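Long-range contact in glutaminase 1 (Escherichia coli, PDB 1U60), which catalyses the hydrolysis of L-glutamine to L-glutamate and ammonium: residues 136-150 against 194-208. Numbering follows the deposited sequence.
Sequences WQRILHIQQQLAGEQ and RQCSTLLNTIELATL. With EDO (1,2-ethanediol), chain I.
Helix 132-147 packs here, in a largely buried contact, against the chain that leaves helix 185-195, runs through strand 198-200 and enters helix 202-213, in a fold of the beta-lactamase clan. Helix 136-147 and helix 202-208 stand almost perpendicular (93°) where Ala147 abuts Glu204 and Leu208. At the other end, Arg194 CB lies over one face of the indole, 3.7 Å from the centroid of the Trp136 six-membered ring, a CH-pi contact, while Leu140 CB, from the same helix, rests over the rim of the opposite face and Thr198 CG2 sits at the edge. Salt-bridged to Asp190 and Glu133, the Arg194 guanidinium turns its edge to the indole, NH1 3.4 Å from Trp136 CD1 and the planes 62° apart.

In the middle, the Gln143 amide, its chain extended beyond CG (chi2 -172°), receives Thr198 OG1 on OE1 at 2.8 Å and gives NE2 to a lone pair of Gln195 O at 3.1 Å. Gln195 packs its CB on Ile139 CG2; its OE1 hydrogen-bonds to Ser68 OG, and its side chain lies about 4 Å from that of Tyr192, a predicted substrate-binding residue.

Towards the helix end, Ala147 CB comes within 3.4 Å of Glu204 O. One water donates to both Ala147 O and Thr207 OG1; another links Gln150 N to Glu204 OE2. The same glutamate closes a capping box with Asn201 and pairs with Arg61. Gln143 OE1 and NE2 each make one hydrogen bond, a pattern a flipped amide would break, tying the inner face of the helix to the turn beside the predicted substrate site.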
ATOM      1  N   TRP A 136      -4.456  26.493  13.838  1.00 10.55           N
ATOM      2  CA  TRP A 136      -3.203  26.031  14.465  1.00 10.63           C
ATOM      3  C   TRP A 136      -3.530  25.387  15.788  1.00 10.55           C
ATOM      4  O   TRP A 136      -3.081  24.291  16.073  1.00  9.59           O
ATOM      5  CB  TRP A 136      -2.169  27.178  14.589  1.00 10.82           C
ATOM      6  CG  TRP A 136      -1.045  26.837  15.517  1.00 11.45           C
ATOM      7  CD1 TRP A 136      -0.671  27.512  16.680  1.00 10.78           C
ATOM      8  CD2 TRP A 136      -0.235  25.672  15.459  1.00  9.48           C
ATOM      9  NE1 TRP A 136       0.371  26.842  17.279  1.00 12.10           N
ATOM     10  CE2 TRP A 136       0.656  25.709  16.563  1.00  9.98           C
ATOM     11  CE3 TRP A 136      -0.169  24.567  14.580  1.00 10.29           C
ATOM     12  CZ2 TRP A 136       1.594  24.699  16.799  1.00 10.39           C
ATOM     13  CZ3 TRP A 136       0.764  23.585  14.819  1.00 11.04           C
ATOM     14  CH2 TRP A 136       1.628  23.648  15.912  1.00  9.79           C
ATOM     15  N   GLN A 137      -4.349  26.059  16.600  1.00  9.57           N
ATOM     16  CA  GLN A 137      -4.661  25.554  17.926  1.00 10.94           C
ATOM     17  C   GLN A 137      -5.287  24.158  17.844  1.00 10.41           C
ATOM     18  O   GLN A 137      -4.935  23.306  18.644  1.00 10.24           O
ATOM     19  CB  GLN A 137      -5.582  26.511  18.719  1.00 11.80           C
ATOM     20  CG  GLN A 137      -4.841  27.723  19.293  1.00 15.34           C
ATOM     21  CD  GLN A 137      -3.577  27.387  20.100  1.00 17.92           C
ATOM     22  OE1 GLN A 137      -3.625  26.586  21.026  1.00 21.52           O
ATOM     23  NE2 GLN A 137      -2.463  28.020  19.766  1.00 18.86           N
ATOM     24  N   ARG A 138      -6.169  23.909  16.874  1.00 10.42           N
ATOM     25  CA  ARG A 138      -6.862  22.624  16.804  1.00  9.51           C
ATOM     26  C   ARG A 138      -5.885  21.517  16.384  1.00 10.05           C
ATOM     27  O   ARG A 138      -5.939  20.434  16.901  1.00  9.69           O
ATOM     28  CB  ARG A 138      -8.049  22.698  15.881  1.00 10.48           C
ATOM     29  CG  ARG A 138      -9.198  23.637  16.364  1.00 10.20           C
ATOM     30  CD  ARG A 138     -10.473  23.540  15.513  1.00 11.81           C
ATOM     31  NE  ARG A 138     -11.105  22.230  15.678  1.00 12.04           N
ATOM     32  CZ  ARG A 138     -11.295  21.318  14.718  1.00 13.77           C
ATOM     33  NH1 ARG A 138     -10.997  21.542  13.450  1.00 12.71           N
ATOM     34  NH2 ARG A 138     -11.877  20.165  15.046  1.00 11.18           N
ATOM     35  N   ILE A 139      -4.948  21.843  15.502  1.00  8.91           N
ATOM     36  CA  ILE A 139      -3.903  20.872  15.063  1.00  9.59           C
ATOM     37  C   ILE A 139      -2.915  20.575  16.171  1.00  9.55           C
ATOM     38  O   ILE A 139      -2.619  19.426  16.439  1.00  9.72           O
ATOM     39  CB  ILE A 139      -3.203  21.385  13.810  1.00  8.76           C
ATOM     40  CG1 ILE A 139      -4.144  21.236  12.593  1.00 10.35           C
ATOM     41  CG2 ILE A 139      -1.877  20.645  13.548  1.00 11.02           C
ATOM     42  CD1 ILE A 139      -3.730  22.018  11.360  1.00 10.35           C
ATOM     43  N   LEU A 140      -2.446  21.618  16.886  1.00  9.60           N
ATOM     44  CA  LEU A 140      -1.560  21.429  18.043  1.00  9.95           C
ATOM     45  C   LEU A 140      -2.246  20.525  19.078  1.00  9.83           C
ATOM     46  O   LEU A 140      -1.634  19.631  19.620  1.00  9.62           O
ATOM     47  CB  LEU A 140      -1.153  22.770  18.649  1.00 10.21           C
ATOM     48  CG  LEU A 140      -0.297  22.682  19.905  1.00 11.30           C
ATOM     49  CD1 LEU A 140       1.000  21.932  19.614  1.00 12.16           C
ATOM     50  CD2 LEU A 140      -0.011  24.088  20.450  1.00 12.23           C
ATOM     51  N   HIS A 141      -3.540  20.748  19.304  1.00 10.70           N
ATOM     52  CA  HIS A 141      -4.289  19.987  20.299  1.00 10.98           C
ATOM     53  C   HIS A 141      -4.372  18.512  19.914  1.00  9.89           C
ATOM     54  O   HIS A 141      -4.165  17.654  20.750  1.00  8.26           O
ATOM     55  CB  HIS A 141      -5.679  20.599  20.465  1.00 12.03           C
ATOM     56  CG  HIS A 141      -6.478  19.978  21.551  1.00 14.54           C
ATOM     57  ND1 HIS A 141      -6.192  20.175  22.885  1.00 18.92           N
ATOM     58  CD2 HIS A 141      -7.535  19.132  21.505  1.00 18.61           C
ATOM     59  CE1 HIS A 141      -7.068  19.504  23.615  1.00 21.94           C
ATOM     60  NE2 HIS A 141      -7.881  18.854  22.802  1.00 21.10           N
ATOM     61  N   ILE A 142      -4.673  18.215  18.658  1.00  9.41           N
ATOM     62  CA  ILE A 142      -4.717  16.803  18.275  1.00  9.19           C
ATOM     63  C   ILE A 142      -3.368  16.112  18.366  1.00  8.02           C
ATOM     64  O   ILE A 142      -3.297  14.932  18.790  1.00  9.69           O
ATOM     65  CB  ILE A 142      -5.419  16.552  16.940  1.00 10.16           C
ATOM     66  CG1 ILE A 142      -5.968  15.129  16.972  1.00 11.68           C
ATOM     67  CG2 ILE A 142      -4.512  16.795  15.732  1.00 10.40           C
ATOM     68  CD1 ILE A 142      -6.773  14.777  15.732  1.00 14.55           C
ATOM     69  N   GLN A 143      -2.277  16.817  18.022  1.00  7.99           N
ATOM     70  CA  GLN A 143      -0.929  16.247  18.230  1.00  7.33           C
ATOM     71  C   GLN A 143      -0.715  15.889  19.716  1.00  6.90           C
ATOM     72  O   GLN A 143      -0.259  14.827  20.042  1.00  6.76           O
ATOM     73  CB  GLN A 143       0.192  17.197  17.767  1.00  7.79           C
ATOM     74  CG  GLN A 143       0.278  17.529  16.327  1.00  7.12           C
ATOM     75  CD  GLN A 143       1.533  18.311  15.990  1.00  8.53           C
ATOM     76  OE1 GLN A 143       2.421  18.509  16.841  1.00  8.68           O
ATOM     77  NE2 GLN A 143       1.599  18.803  14.760  1.00  8.78           N
ATOM     78  N   GLN A 144      -1.085  16.796  20.624  1.00  7.01           N
ATOM     79  CA  GLN A 144      -0.964  16.529  22.040  1.00  8.50           C
ATOM     80  C   GLN A 144      -1.870  15.385  22.508  1.00  8.35           C
ATOM     81  O   GLN A 144      -1.453  14.531  23.317  1.00  8.55           O
ATOM     82  CB  GLN A 144      -1.230  17.810  22.851  1.00  8.61           C
ATOM     83  CG  GLN A 144      -0.205  18.936  22.589  1.00 11.18           C
ATOM     84  CD  GLN A 144      -0.618  20.291  23.160  1.00 12.31           C
ATOM     85  OE1 GLN A 144      -1.817  20.548  23.415  1.00 15.39           O
ATOM     86  NE2 GLN A 144       0.368  21.205  23.288  1.00 12.17           N
ATOM     87  N   GLN A 145      -3.084  15.309  21.965  1.00  8.51           N
ATOM     88  CA  GLN A 145      -3.989  14.232  22.301  1.00  9.28           C
ATOM     89  C   GLN A 145      -3.485  12.875  21.839  1.00  8.72           C
ATOM     90  O   GLN A 145      -3.647  11.900  22.541  1.00  8.05           O
ATOM     91  CB  GLN A 145      -5.350  14.472  21.678  1.00 10.66           C
ATOM     92  CG  GLN A 145      -6.140  15.573  22.290  1.00 13.08           C
ATOM     93  CD  GLN A 145      -7.498  15.744  21.566  1.00 20.75           C
ATOM     94  OE1 GLN A 145      -7.545  16.095  20.362  1.00 25.14           O
ATOM     95  NE2 GLN A 145      -8.585  15.533  22.297  1.00 23.02           N
ATOM     96  N   LEU A 146      -2.899  12.843  20.657  1.00  8.70           N
ATOM     97  CA  LEU A 146      -2.428  11.566  20.063  1.00  8.66           C
ATOM     98  C   LEU A 146      -1.092  11.088  20.622  1.00  9.55           C
ATOM     99  O   LEU A 146      -0.929   9.911  20.798  1.00  8.52           O
ATOM    100  CB  LEU A 146      -2.290  11.737  18.568  1.00  8.45           C
ATOM    101  CG  LEU A 146      -3.595  11.918  17.822  1.00  8.26           C
ATOM    102  CD1 LEU A 146      -3.256  12.413  16.440  1.00 10.48           C
ATOM    103  CD2 LEU A 146      -4.350  10.647  17.736  1.00 10.71           C
ATOM    104  N   ALA A 147      -0.159  12.010  20.904  1.00 10.05           N
ATOM    105  CA  ALA A 147       1.228  11.673  21.239  1.00  9.38           C
ATOM    106  C   ALA A 147       1.691  12.082  22.638  1.00 10.34           C
ATOM    107  O   ALA A 147       2.649  11.521  23.175  1.00 12.41           O
ATOM    108  CB  ALA A 147       2.175  12.278  20.202  1.00  9.84           C
ATOM    109  N   GLY A 148       1.037  13.093  23.215  1.00 11.19           N
ATOM    110  CA  GLY A 148       1.374  13.512  24.561  1.00 11.59           C
ATOM    111  C   GLY A 148       1.301  15.000  24.763  1.00 12.42           C
ATOM    112  O   GLY A 148       1.577  15.784  23.861  1.00 11.23           O
ATOM    113  N   GLU A 149       0.950  15.394  25.990  1.00 13.67           N
ATOM    114  CA  GLU A 149       0.672  16.788  26.274  1.00 15.65           C
ATOM    115  C   GLU A 149       1.913  17.666  26.179  1.00 14.72           C
ATOM    116  O   GLU A 149       1.770  18.888  26.056  1.00 15.23           O
ATOM    117  CB  GLU A 149       0.019  16.983  27.666  1.00 16.65           C
ATOM    118  CG  GLU A 149       0.837  16.445  28.829  1.00 22.31           C
ATOM    119  CD  GLU A 149       0.210  16.706  30.201  1.00 31.19           C
ATOM    120  OE1 GLU A 149      -0.827  17.406  30.272  1.00 35.81           O
ATOM    121  OE2 GLU A 149       0.767  16.189  31.208  1.00 34.47           O
ATOM    122  N   GLN A 150       3.101  17.086  26.269  1.00 14.51           N
ATOM    123  CA  GLN A 150       4.339  17.895  26.224  1.00 15.31           C
ATOM    124  C   GLN A 150       4.717  18.301  24.788  1.00 14.58           C
ATOM    125  O   GLN A 150       5.648  19.072  24.618  1.00 13.90           O
ATOM    126  CB  GLN A 150       5.527  17.178  26.886  1.00 15.56           C
ATOM    127  CG  GLN A 150       5.284  16.790  28.375  1.00 19.92           C
ATOM    128  CD  GLN A 150       4.970  18.010  29.250  1.00 29.55           C
ATOM    129  OE1 GLN A 150       3.996  18.016  30.023  1.00 32.98           O
ATOM    130  NE2 GLN A 150       5.792  19.043  29.122  1.00 32.99           N
ATOM    131  N   ARG A 194       4.074  25.300  10.858  1.00  9.08           N
ATOM    132  CA  ARG A 194       3.962  25.167  12.324  1.00  9.00           C
ATOM    133  C   ARG A 194       3.826  23.728  12.740  1.00  7.25           C
ATOM    134  O   ARG A 194       4.500  23.296  13.673  1.00  7.29           O
ATOM    135  CB  ARG A 194       2.776  25.954  12.894  1.00  8.79           C
ATOM    136  CG  ARG A 194       2.860  27.459  12.676  1.00 10.25           C
ATOM    137  CD  ARG A 194       1.742  28.198  13.374  1.00 12.84           C
ATOM    138  NE  ARG A 194       1.346  29.462  12.756  1.00 13.70           N
ATOM    139  CZ  ARG A 194       0.433  30.300  13.285  1.00 14.34           C
ATOM    140  NH1 ARG A 194      -0.133  30.033  14.449  1.00 15.71           N
ATOM    141  NH2 ARG A 194       0.093  31.403  12.657  1.00 15.92           N
ATOM    142  N   GLN A 195       2.944  22.980  12.075  1.00  8.28           N
ATOM    143  CA  GLN A 195       2.649  21.612  12.519  1.00  8.07           C
ATOM    144  C   GLN A 195       3.868  20.701  12.406  1.00  8.83           C
ATOM    145  O   GLN A 195       4.038  19.729  13.162  1.00  7.82           O
ATOM    146  CB  GLN A 195       1.439  21.049  11.795  1.00  8.39           C
ATOM    147  CG  GLN A 195       1.736  20.457  10.426  1.00  8.84           C
ATOM    148  CD  GLN A 195       0.556  19.824   9.776  1.00  8.75           C
ATOM    149  OE1 GLN A 195       0.690  18.737   9.118  1.00 11.30           O
ATOM    150  NE2 GLN A 195      -0.560  20.451   9.862  1.00  5.57           N
ATOM    151  N   CYS A 196       4.766  21.046  11.473  1.00  8.93           N
ATOM    152  CA  CYS A 196       6.020  20.350  11.288  1.00  8.85           C
ATOM    153  C   CYS A 196       7.109  20.709  12.316  1.00  8.59           C
ATOM    154  O   CYS A 196       8.119  20.005  12.414  1.00  8.55           O
ATOM    155  CB  CYS A 196       6.578  20.638   9.903  1.00  9.88           C
ATOM    156  SG  CYS A 196       5.680  19.822   8.560  1.00  9.73           S
ATOM    157  N   SER A 197       6.862  21.774  13.075  1.00  7.93           N
ATOM    158  CA  SER A 197       7.861  22.405  13.908  1.00  7.82           C
ATOM    159  C   SER A 197       7.679  22.127  15.392  1.00  8.34           C
ATOM    160  O   SER A 197       8.366  22.711  16.187  1.00  9.14           O
ATOM    161  CB  SER A 197       7.914  23.938  13.636  1.00  8.51           C
ATOM    162  OG  SER A 197       8.232  24.205  12.269  1.00 10.50           O
ATOM    163  N   THR A 198       6.814  21.198  15.772  1.00  8.57           N
ATOM    164  CA  THR A 198       6.750  20.737  17.160  1.00  9.07           C
ATOM    165  C   THR A 198       7.831  19.682  17.427  1.00  9.10           C
ATOM    166  O   THR A 198       8.380  19.093  16.489  1.00  9.92           O
ATOM    167  CB  THR A 198       5.356  20.174  17.435  1.00 10.03           C
ATOM    168  OG1 THR A 198       5.124  19.090  16.527  1.00  9.49           O
ATOM    169  CG2 THR A 198       4.271  21.209  17.215  1.00 10.07           C
ATOM    170  N   LEU A 199       8.131  19.477  18.702  1.00  8.83           N
ATOM    171  CA  LEU A 199       9.108  18.502  19.141  1.00  8.49           C
ATOM    172  C   LEU A 199       8.468  17.392  19.955  1.00  9.16           C
ATOM    173  O   LEU A 199       7.567  17.645  20.761  1.00  9.01           O
ATOM    174  CB  LEU A 199      10.147  19.181  20.023  1.00 10.21           C
ATOM    175  CG  LEU A 199      10.891  20.399  19.440  1.00 10.68           C
ATOM    176  CD1 LEU A 199      12.004  20.832  20.389  1.00 13.14           C
ATOM    177  CD2 LEU A 199      11.519  20.098  18.104  1.00 11.43           C
ATOM    178  N   LEU A 200       8.863  16.148  19.676  1.00  8.06           N
ATOM    179  CA  LEU A 200       8.437  15.023  20.492  1.00  9.01           C
ATOM    180  C   LEU A 200       9.549  13.994  20.634  1.00  8.53           C
ATOM    181  O   LEU A 200      10.493  13.985  19.837  1.00  9.38           O
ATOM    182  CB  LEU A 200       7.183  14.379  19.904  1.00  8.83           C
ATOM    183  CG  LEU A 200       7.368  13.365  18.777  1.00  9.57           C
ATOM    184  CD1 LEU A 200       5.986  12.772  18.475  1.00 11.34           C
ATOM    185  CD2 LEU A 200       8.100  13.958  17.505  1.00  8.72           C
ATOM    186  N   ASN A 201       9.457  13.114  21.640  1.00  8.02           N
ATOM    187  CA  ASN A 201      10.452  12.086  21.814  1.00  8.59           C
ATOM    188  C   ASN A 201       9.971  10.747  21.282  1.00  7.60           C
ATOM    189  O   ASN A 201       8.851  10.627  20.755  1.00  8.46           O
ATOM    190  CB  ASN A 201      10.954  11.966  23.247  1.00  8.37           C
ATOM    191  CG  ASN A 201       9.910  11.622  24.211  1.00  9.36           C
ATOM    192  OD1 ASN A 201       9.005  10.812  23.934  1.00  8.86           O
ATOM    193  ND2 ASN A 201      10.004  12.228  25.426  1.00  9.18           N
ATOM    194  N   THR A 202      10.802   9.752  21.401  1.00  7.51           N
ATOM    195  CA  THR A 202      10.493   8.475  20.761  1.00  7.52           C
ATOM    196  C   THR A 202       9.296   7.792  21.437  1.00  8.12           C
ATOM    197  O   THR A 202       8.530   7.079  20.772  1.00  8.81           O
ATOM    198  CB  THR A 202      11.714   7.602  20.756  1.00  7.41           C
ATOM    199  OG1 THR A 202      12.728   8.235  19.950  1.00  8.17           O
ATOM    200  CG2 THR A 202      11.478   6.243  20.057  1.00  9.29           C
ATOM    201  N   ILE A 203       9.174   7.957  22.756  1.00  8.47           N
ATOM    202  CA  ILE A 203       8.022   7.411  23.463  1.00  8.95           C
ATOM    203  C   ILE A 203       6.744   8.085  23.001  1.00  7.32           C
ATOM    204  O   ILE A 203       5.720   7.432  22.852  1.00  8.17           O
ATOM    205  CB  ILE A 203       8.274   7.425  24.979  1.00  9.52           C
ATOM    206  CG1 ILE A 203       9.274   6.285  25.292  1.00 10.73           C
ATOM    207  CG2 ILE A 203       7.011   7.141  25.758  1.00 11.26           C
ATOM    208  CD1 ILE A 203       9.852   6.327  26.636  1.00 11.61           C
ATOM    209  N   GLU A 204       6.791   9.408  22.844  1.00  8.14           N
ATOM    210  CA  GLU A 204       5.652  10.160  22.344  1.00  7.44           C
ATOM    211  C   GLU A 204       5.268   9.743  20.937  1.00  7.23           C
ATOM    212  O   GLU A 204       4.095   9.566  20.641  1.00  7.73           O
ATOM    213  CB  GLU A 204       5.949  11.643  22.438  1.00  8.50           C
ATOM    214  CG  GLU A 204       5.927  12.056  23.914  1.00  6.54           C
ATOM    215  CD  GLU A 204       6.554  13.425  24.214  1.00 10.24           C
ATOM    216  OE1 GLU A 204       7.305  13.995  23.362  1.00 10.46           O
ATOM    217  OE2 GLU A 204       6.316  13.886  25.372  1.00 11.55           O
ATOM    218  N   LEU A 205       6.271   9.512  20.088  1.00  7.51           N
ATOM    219  CA  LEU A 205       5.991   8.999  18.737  1.00  7.61           C
ATOM    220  C   LEU A 205       5.336   7.637  18.767  1.00  7.35           C
ATOM    221  O   LEU A 205       4.358   7.400  18.052  1.00  7.02           O
ATOM    222  CB  LEU A 205       7.240   9.016  17.890  1.00  7.89           C
ATOM    223  CG  LEU A 205       7.149   8.545  16.443  1.00  8.51           C
ATOM    224  CD1 LEU A 205       6.053   9.364  15.732  1.00 10.38           C
ATOM    225  CD2 LEU A 205       8.456   8.676  15.691  1.00  8.76           C
ATOM    226  N   ALA A 206       5.863   6.738  19.586  1.00  7.85           N
ATOM    227  CA  ALA A 206       5.265   5.429  19.770  1.00  8.06           C
ATOM    228  C   ALA A 206       3.870   5.498  20.328  1.00  8.09           C
ATOM    229  O   ALA A 206       3.043   4.659  20.022  1.00  8.39           O
ATOM    230  CB  ALA A 206       6.150   4.511  20.623  1.00  9.17           C
ATOM    231  N   THR A 207       3.585   6.534  21.134  1.00  7.36           N
ATOM    232  CA  THR A 207       2.249   6.748  21.650  1.00  8.21           C
ATOM    233  C   THR A 207       1.248   7.115  20.557  1.00  7.62           C
ATOM    234  O   THR A 207       0.130   6.628  20.565  1.00  8.41           O
ATOM    235  CB  THR A 207       2.294   7.839  22.721  1.00  6.69           C
ATOM    236  OG1 THR A 207       3.153   7.437  23.804  1.00  9.22           O
ATOM    237  CG2 THR A 207       0.922   8.021  23.314  1.00  9.72           C
ATOM    238  N   LEU A 208       1.651   7.989  19.622  1.00  8.56           N
ATOM    239  CA  LEU A 208       0.842   8.272  18.432  1.00  7.07           C
ATOM    240  C   LEU A 208       0.497   6.948  17.765  1.00  8.32           C
ATOM    241  O   LEU A 208      -0.680   6.703  17.449  1.00  8.48           O
ATOM    242  CB  LEU A 208       1.596   9.171  17.477  1.00  6.96           C
ATOM    243  CG  LEU A 208       1.063   9.310  16.018  1.00  9.58           C
ATOM    244  CD1 LEU A 208      -0.385   9.792  15.957  1.00 12.36           C
ATOM    245  CD2 LEU A 208       1.930  10.208  15.180  1.00 10.68           C
TER
HETATM  246  C1  EDO I1217       9.428   9.692  28.725  1.00 25.95           C
HETATM  247  O1  EDO I1217      10.731   9.889  28.102  1.00 19.39           O
HETATM  248  C2  EDO I1217       8.281  10.166  27.833  1.00 25.93           C
HETATM  249  O2  EDO I1217       8.137  11.595  27.718  1.00 23.35           O
HETATM  250  O   HOH W   1       3.048   9.945  25.322  1.00 14.36           O
HETATM  251  O   HOH W   2       3.931  14.187  26.493  1.00 18.64           O
HETATM  252  O   HOH W   3       7.870  19.271  22.845  1.00 22.79           O